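Long-range contacts in uncharacterized hypothetical protein (Bacteroides uniformis, PDB 4EIU), which is of unknown function but belongs to the DUF3823 family, whose N-terminal domain is grouped with the transthyretin-like beta folds: residues A[22-27]-A[58-63]; A[32-37]-A[76-81]. All blocks are in the same frame, centred on the assembly; numbering follows the deposited sequence.

Contact 1: A[22-27]-A[58-63]; sequences GKRVLT and DGTFQN
Arg24, in the loop that follows strand 10-18, lies over Asp58 and Thr60, where an Asx turn leads into strand 60-63 of the transthyretin-clan beta domain. The contact is mostly van der Waals. The methyl CG2 of Thr60 sits 3.4 Å above the guanidinium plane of Arg24, over its centre, while CB and CD of the same arginine rest on the carbonyl O of Asp58. A bend at chi2 (-80°) brings Arg24 CD to 3.5 Å from Asp58 O. Leu26 adds its CD2 branch, 3.8 Å from Asp58 CA.

Charge plays a looser part across the contact. Arg24 NH1 and Asp58 OD2 are 4.1 Å apart, beyond a salt bridge, and the guanidinium instead pairs through NE with Glu15 on strand 10-18.

Backbone fit is closest at Gly59, whose CA approaches Val25 O to 3.2 Å; a side chain on this residue would run into that oxygen, which is buried here without a polar partner.

Within 58-63, hydrogen bonds shape the turn. Asp58 OD1 is gripped by two donors of Thr60, probably fixing the carboxylate's rotation: the backbone N closes the Asx turn from above the carboxylate plane, and the hydroxyl OG1 donates from the syn side, 2.6 Å from OD1 and 19° out of that plane.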
loop_
_atom_site.group_PDB
_atom_site.type_symbol
_atom_site.label_atom_id
_atom_site.label_comp_id
_atom_site.label_asym_id
_atom_site.label_seq_id
_atom_site.Cartn_x
_atom_site.Cartn_y
_atom_site.Cartn_z
ATOM N N GLY A 22 -11.759 9.612 -2.048
ATOM C CA GLY A 22 -10.848 10.743 -1.976
ATOM C C GLY A 22 -9.794 10.607 -0.862
ATOM O O GLY A 22 -8.980 11.489 -0.688
ATOM N N LYS A 23 -9.826 9.532 -0.085
ATOM C CA LYS A 23 -8.926 9.374 1.043
ATOM C C LYS A 23 -7.560 8.951 0.531
ATOM O O LYS A 23 -7.452 8.220 -0.444
ATOM C CB LYS A 23 -9.451 8.318 2.035
ATOM C CG LYS A 23 -10.681 8.753 2.807
ATOM C CD LYS A 23 -11.215 7.669 3.741
ATOM C CE LYS A 23 -12.033 8.307 4.856
ATOM N NZ LYS A 23 -12.693 7.317 5.750
ATOM N N ARG A 24 -6.512 9.399 1.222
ATOM C CA ARG A 24 -5.162 8.948 0.943
ATOM C C ARG A 24 -5.033 7.451 1.082
ATOM O O ARG A 24 -5.652 6.845 1.955
ATOM C CB ARG A 24 -4.177 9.643 1.864
ATOM C CG ARG A 24 -4.097 11.142 1.681
ATOM C CD ARG A 24 -3.204 11.495 0.472
ATOM N NE ARG A 24 -2.991 12.956 0.266
ATOM C CZ ARG A 24 -2.344 13.738 1.103
ATOM N NH1 ARG A 24 -1.837 13.246 2.227
ATOM N NH2 ARG A 24 -2.171 15.015 0.810
ATOM N N VAL A 25 -4.247 6.860 0.184
ATOM C CA VAL A 25 -3.873 5.470 0.250
ATOM C C VAL A 25 -2.559 5.395 1.054
ATOM O O VAL A 25 -1.454 5.717 0.559
ATOM C CB VAL A 25 -3.734 4.818 -1.117
ATOM C CG1 VAL A 25 -3.392 3.340 -0.964
ATOM C CG2 VAL A 25 -5.028 4.991 -1.956
ATOM N N LEU A 26 -2.699 4.960 2.294
ATOM C CA LEU A 26 -1.576 4.969 3.231
ATOM C C LEU A 26 -0.733 3.746 2.960
ATOM O O LEU A 26 -1.236 2.694 2.510
ATOM C CB LEU A 26 -2.075 5.000 4.682
ATOM C CG LEU A 26 -3.018 6.124 5.111
ATOM C CD1 LEU A 26 -3.476 5.942 6.578
ATOM C CD2 LEU A 26 -2.416 7.511 4.973
ATOM N N THR A 27 0.556 3.879 3.241
ATOM C CA THR A 27 1.541 2.897 2.841
ATOM C C THR A 27 2.778 2.954 3.779
ATOM O O THR A 27 2.705 3.484 4.875
ATOM C CB THR A 27 1.901 3.038 1.345
ATOM O OG1 THR A 27 2.603 1.870 0.878
ATOM C CG2 THR A 27 2.661 4.359 1.036
ATOM N N ASP A 58 2.089 8.522 4.180
ATOM C CA ASP A 58 0.824 9.254 3.977
ATOM C C ASP A 58 0.270 9.207 2.532
ATOM O O ASP A 58 -0.737 9.805 2.221
ATOM C CB ASP A 58 0.972 10.692 4.510
ATOM C CG ASP A 58 1.832 11.581 3.620
ATOM O OD1 ASP A 58 2.469 11.128 2.654
ATOM O OD2 ASP A 58 1.887 12.763 3.935
ATOM N N GLY A 59 0.911 8.447 1.670
ATOM C CA GLY A 59 0.484 8.254 0.311
ATOM C C GLY A 59 0.904 9.398 -0.598
ATOM O O GLY A 59 0.385 9.515 -1.709
ATOM N N THR A 60 1.849 10.235 -0.151
ATOM C CA THR A 60 2.410 11.291 -1.024
ATOM C C THR A 60 3.852 10.940 -1.418
ATOM O O THR A 60 4.472 10.097 -0.764
ATOM C CB THR A 60 2.380 12.674 -0.381
ATOM O OG1 THR A 60 3.276 12.738 0.764
ATOM C CG2 THR A 60 0.921 13.087 0.044
ATOM N N PHE A 61 4.395 11.614 -2.440
ATOM C CA PHE A 61 5.786 11.416 -2.848
ATOM C C PHE A 61 6.332 12.709 -3.363
ATOM O O PHE A 61 5.582 13.587 -3.776
ATOM C CB PHE A 61 5.951 10.316 -3.904
ATOM C CG PHE A 61 5.296 10.592 -5.257
ATOM C CD1 PHE A 61 5.992 11.271 -6.275
ATOM C CD2 PHE A 61 4.054 10.073 -5.557
ATOM C CE1 PHE A 61 5.384 11.508 -7.528
ATOM C CE2 PHE A 61 3.449 10.292 -6.804
ATOM C CZ PHE A 61 4.121 11.003 -7.796
ATOM N N GLN A 62 7.643 12.838 -3.331
ATOM C CA GLN A 62 8.297 13.988 -3.945
ATOM C C GLN A 62 9.723 13.620 -4.335
ATOM O O GLN A 62 10.440 12.984 -3.559
ATOM C CB GLN A 62 8.285 15.176 -3.007
ATOM C CG GLN A 62 9.049 16.417 -3.497
ATOM C CD GLN A 62 9.001 17.537 -2.509
ATOM O OE1 GLN A 62 8.058 18.327 -2.526
ATOM N NE2 GLN A 62 10.038 17.658 -1.661
ATOM N N ASN A 63 10.132 14.063 -5.511
ATOM C CA ASN A 63 11.528 14.049 -5.893
ATOM C C ASN A 63 11.911 15.381 -6.523
ATOM O O ASN A 63 11.212 15.848 -7.430
ATOM C CB ASN A 63 11.801 12.878 -6.846
ATOM C CG ASN A 63 13.276 12.665 -7.089
ATOM O OD1 ASN A 63 13.912 13.478 -7.733
ATOM N ND2 ASN A 63 13.835 11.571 -6.554
#

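Contact 2: A[32-37]-A[76-81]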
loop_
_atom_site.group_PDB
_atom_site.type_symbol
_atom_site.label_atom_id
_atom_site.label_comp_id
_atom_site.label_asym_id
_atom_site.label_seq_id
_atom_site.Cartn_x
_atom_site.Cartn_y
_atom_site.Cartn_z
ATOM N N GLU A 32 8.102 -2.525 -0.565
ATOM C CA GLU A 32 6.749 -3.124 -0.616
ATOM C C GLU A 32 5.611 -2.074 -0.537
ATOM O O GLU A 32 4.426 -2.410 -0.366
ATOM C CB GLU A 32 6.572 -4.169 0.473
ATOM C CG GLU A 32 7.706 -5.192 0.511
ATOM C CD GLU A 32 8.955 -4.715 1.264
ATOM O OE1 GLU A 32 8.962 -3.633 1.913
ATOM O OE2 GLU A 32 9.961 -5.439 1.169
ATOM N N GLY A 33 5.971 -0.817 -0.692
ATOM C CA GLY A 33 5.033 0.278 -0.558
ATOM C C GLY A 33 4.477 0.707 -1.916
ATOM O O GLY A 33 4.179 -0.124 -2.768
ATOM N N ILE A 34 4.379 2.023 -2.136
ATOM C CA ILE A 34 3.870 2.544 -3.418
ATOM C C ILE A 34 5.040 3.086 -4.219
ATOM O O ILE A 34 5.651 4.121 -3.851
ATOM C CB ILE A 34 2.796 3.633 -3.254
ATOM C CG1 ILE A 34 1.602 3.134 -2.463
ATOM C CG2 ILE A 34 2.413 4.203 -4.646
ATOM C CD1 ILE A 34 0.557 4.203 -2.134
ATOM N N ARG A 35 5.365 2.343 -5.267
ATOM C CA ARG A 35 6.479 2.610 -6.178
ATOM C C ARG A 35 6.153 3.655 -7.211
ATOM O O ARG A 35 5.076 3.615 -7.809
ATOM C CB ARG A 35 6.924 1.322 -6.858
ATOM C CG ARG A 35 8.288 1.377 -7.529
ATOM C CD ARG A 35 8.611 0.079 -8.232
ATOM N NE ARG A 35 7.785 -0.030 -9.443
ATOM C CZ ARG A 35 7.804 -1.056 -10.286
ATOM N NH1 ARG A 35 8.607 -2.106 -10.085
ATOM N NH2 ARG A 35 6.978 -1.044 -11.330
ATOM N N VAL A 36 7.116 4.532 -7.473
ATOM C CA VAL A 36 6.975 5.601 -8.458
ATOM C C VAL A 36 8.132 5.463 -9.451
ATOM O O VAL A 36 9.320 5.439 -9.076
ATOM C CB VAL A 36 7.003 7.012 -7.801
ATOM C CG1 VAL A 36 6.708 8.100 -8.841
ATOM C CG2 VAL A 36 6.001 7.074 -6.625
ATOM N N ARG A 37 7.778 5.425 -10.737
ATOM C CA ARG A 37 8.748 5.295 -11.839
ATOM C C ARG A 37 8.525 6.386 -12.863
ATOM O O ARG A 37 7.427 6.475 -13.492
ATOM C CB ARG A 37 8.595 3.892 -12.481
ATOM C CG ARG A 37 9.379 3.673 -13.758
ATOM C CD ARG A 37 9.279 2.233 -14.238
ATOM N NE ARG A 37 9.919 1.327 -13.289
ATOM C CZ ARG A 37 9.869 0.010 -13.385
ATOM N NH1 ARG A 37 9.251 -0.546 -14.422
ATOM N NH2 ARG A 37 10.467 -0.756 -12.474
ATOM N N ASP A 76 2.794 1.843 -8.797
ATOM C CA ASP A 76 2.316 0.491 -8.479
ATOM C C ASP A 76 2.215 0.382 -6.947
ATOM O O ASP A 76 3.023 0.990 -6.204
ATOM C CB ASP A 76 3.342 -0.517 -8.975
ATOM C CG ASP A 76 3.422 -0.582 -10.490
ATOM O OD1 ASP A 76 2.715 -1.395 -11.114
ATOM O OD2 ASP A 76 4.248 0.142 -11.068
ATOM N N GLY A 77 1.260 -0.398 -6.457
ATOM C CA GLY A 77 1.019 -0.414 -5.044
ATOM C C GLY A 77 -0.050 -1.407 -4.688
ATOM O O GLY A 77 -0.330 -2.284 -5.508
ATOM N N PRO A 78 -0.648 -1.260 -3.483
ATOM C CA PRO A 78 -1.765 -2.108 -3.000
ATOM C C PRO A 78 -3.106 -1.625 -3.571
ATOM O O PRO A 78 -4.007 -1.245 -2.850
ATOM C CB PRO A 78 -1.669 -1.942 -1.480
ATOM C CG PRO A 78 -1.251 -0.504 -1.322
ATOM C CD PRO A 78 -0.236 -0.311 -2.431
ATOM N N PHE A 79 -3.167 -1.669 -4.890
ATOM C CA PHE A 79 -4.283 -1.189 -5.680
ATOM C C PHE A 79 -4.265 -1.828 -7.074
ATOM O O PHE A 79 -3.235 -2.293 -7.570
ATOM C CB PHE A 79 -4.349 0.351 -5.727
ATOM C CG PHE A 79 -3.056 1.030 -6.135
ATOM C CD1 PHE A 79 -2.668 1.079 -7.453
ATOM C CD2 PHE A 79 -2.257 1.662 -5.164
ATOM C CE1 PHE A 79 -1.505 1.776 -7.816
ATOM C CE2 PHE A 79 -1.077 2.330 -5.513
ATOM C CZ PHE A 79 -0.713 2.368 -6.835
ATOM N N ILE A 80 -5.431 -1.811 -7.719
ATOM C CA ILE A 80 -5.591 -2.411 -9.026
ATOM C C ILE A 80 -4.528 -1.843 -9.941
ATOM O O ILE A 80 -4.357 -0.615 -10.002
ATOM C CB ILE A 80 -6.991 -2.141 -9.628
ATOM C CG1 ILE A 80 -8.042 -2.946 -8.843
ATOM C CG2 ILE A 80 -7.034 -2.576 -11.105
ATOM C CD1 ILE A 80 -9.464 -2.816 -9.384
ATOM N N PRO A 81 -3.783 -2.713 -10.613
ATOM C CA PRO A 81 -2.767 -2.141 -11.538
ATOM C C PRO A 81 -3.335 -1.165 -12.552
ATOM O O PRO A 81 -4.388 -1.452 -13.183
ATOM C CB PRO A 81 -2.218 -3.364 -12.247
ATOM C CG PRO A 81 -2.450 -4.488 -11.276
ATOM C CD PRO A 81 -3.737 -4.177 -10.582
HETATM O O HOH W 1 5.986 2.035 -10.425
#
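Arg35 and Asp76 face each other as an antiparallel hydrogen-bonded pair, joining the start of strand 35-40 to the end of strand 69-76. Arg35 N donates to Asp76 O at 2.9 Å, and Asp76 N returns a bond to Arg35 O at 3.1 Å. The two side chains lie side by side on the same face of the sheet and meet in a salt bridge, Arg35 NH2 to Asp76 OD2, 3.0 Å. Guanidinium and carboxylate planes stand 82° apart, and NH2 reaches OD2 from well above the carboxylate plane, a bridge through one hydrogen bond rather than a flat two-pronged one. A water in the guanidinium plane accepts from Arg35 NE and lies 2.6 Å from Asp76 OD2, a second link between the pair.

Beside this pair, Ile34 packs against the chain leaving the strand. Its CG1 touches Pro78 CD at 3.9 Å, and its CG2 comes to the edge of the Phe79 ring, 4.1 Å from CE2. Ile34 CA also makes a CA-H...O contact with Asp76 O, at 3.3 Å.

Further out, Arg74 NE forms a second salt bridge to Asp76 OD2, so this oxygen is shared by two arginines, which would probably stabilise its negative charge. Arg37 NH2 lies 3.2 Å above the Arg35 guanidinium plane, toward its rim, and is itself paired with Asp52. An alanine in place of Arg35 would probably leave Asp76 OD2 without one of its two arginine mates and the bridging water without its NE donor. Pro78 centres an inverse gamma turn that carries the chain away where the pairing of strands 35-40 and 69-76 ends, in an antiparallel sheet of this transthyretin-clan beta domain.

The two contacts lie about 11 Å apart, centre to centre, within the DUF3823 N-terminal domain, and their segments alternate along the chain: 22-27, 32-37, 58-63, then 76-81. Contact 1 lies at the edge of the three-stranded mixed sheet, whose outer strand 60-63 it includes, whereas contact 2 lies in the five-stranded antiparallel sheet, between strands 35-40 and 69-76. They touch directly. Thr27 OG1 packs 3.2 Å from Gly33 CA, Val25 O meets Ile34 CD1, and Phe61 CD2 reaches Val36 CG2 at 3.7 Å. The loop between strands 10-18 and 35-40, which holds 22-27, takes the chain from the mixed sheet to the antiparallel one, and the two sheets pack together through Phe61 and Val36.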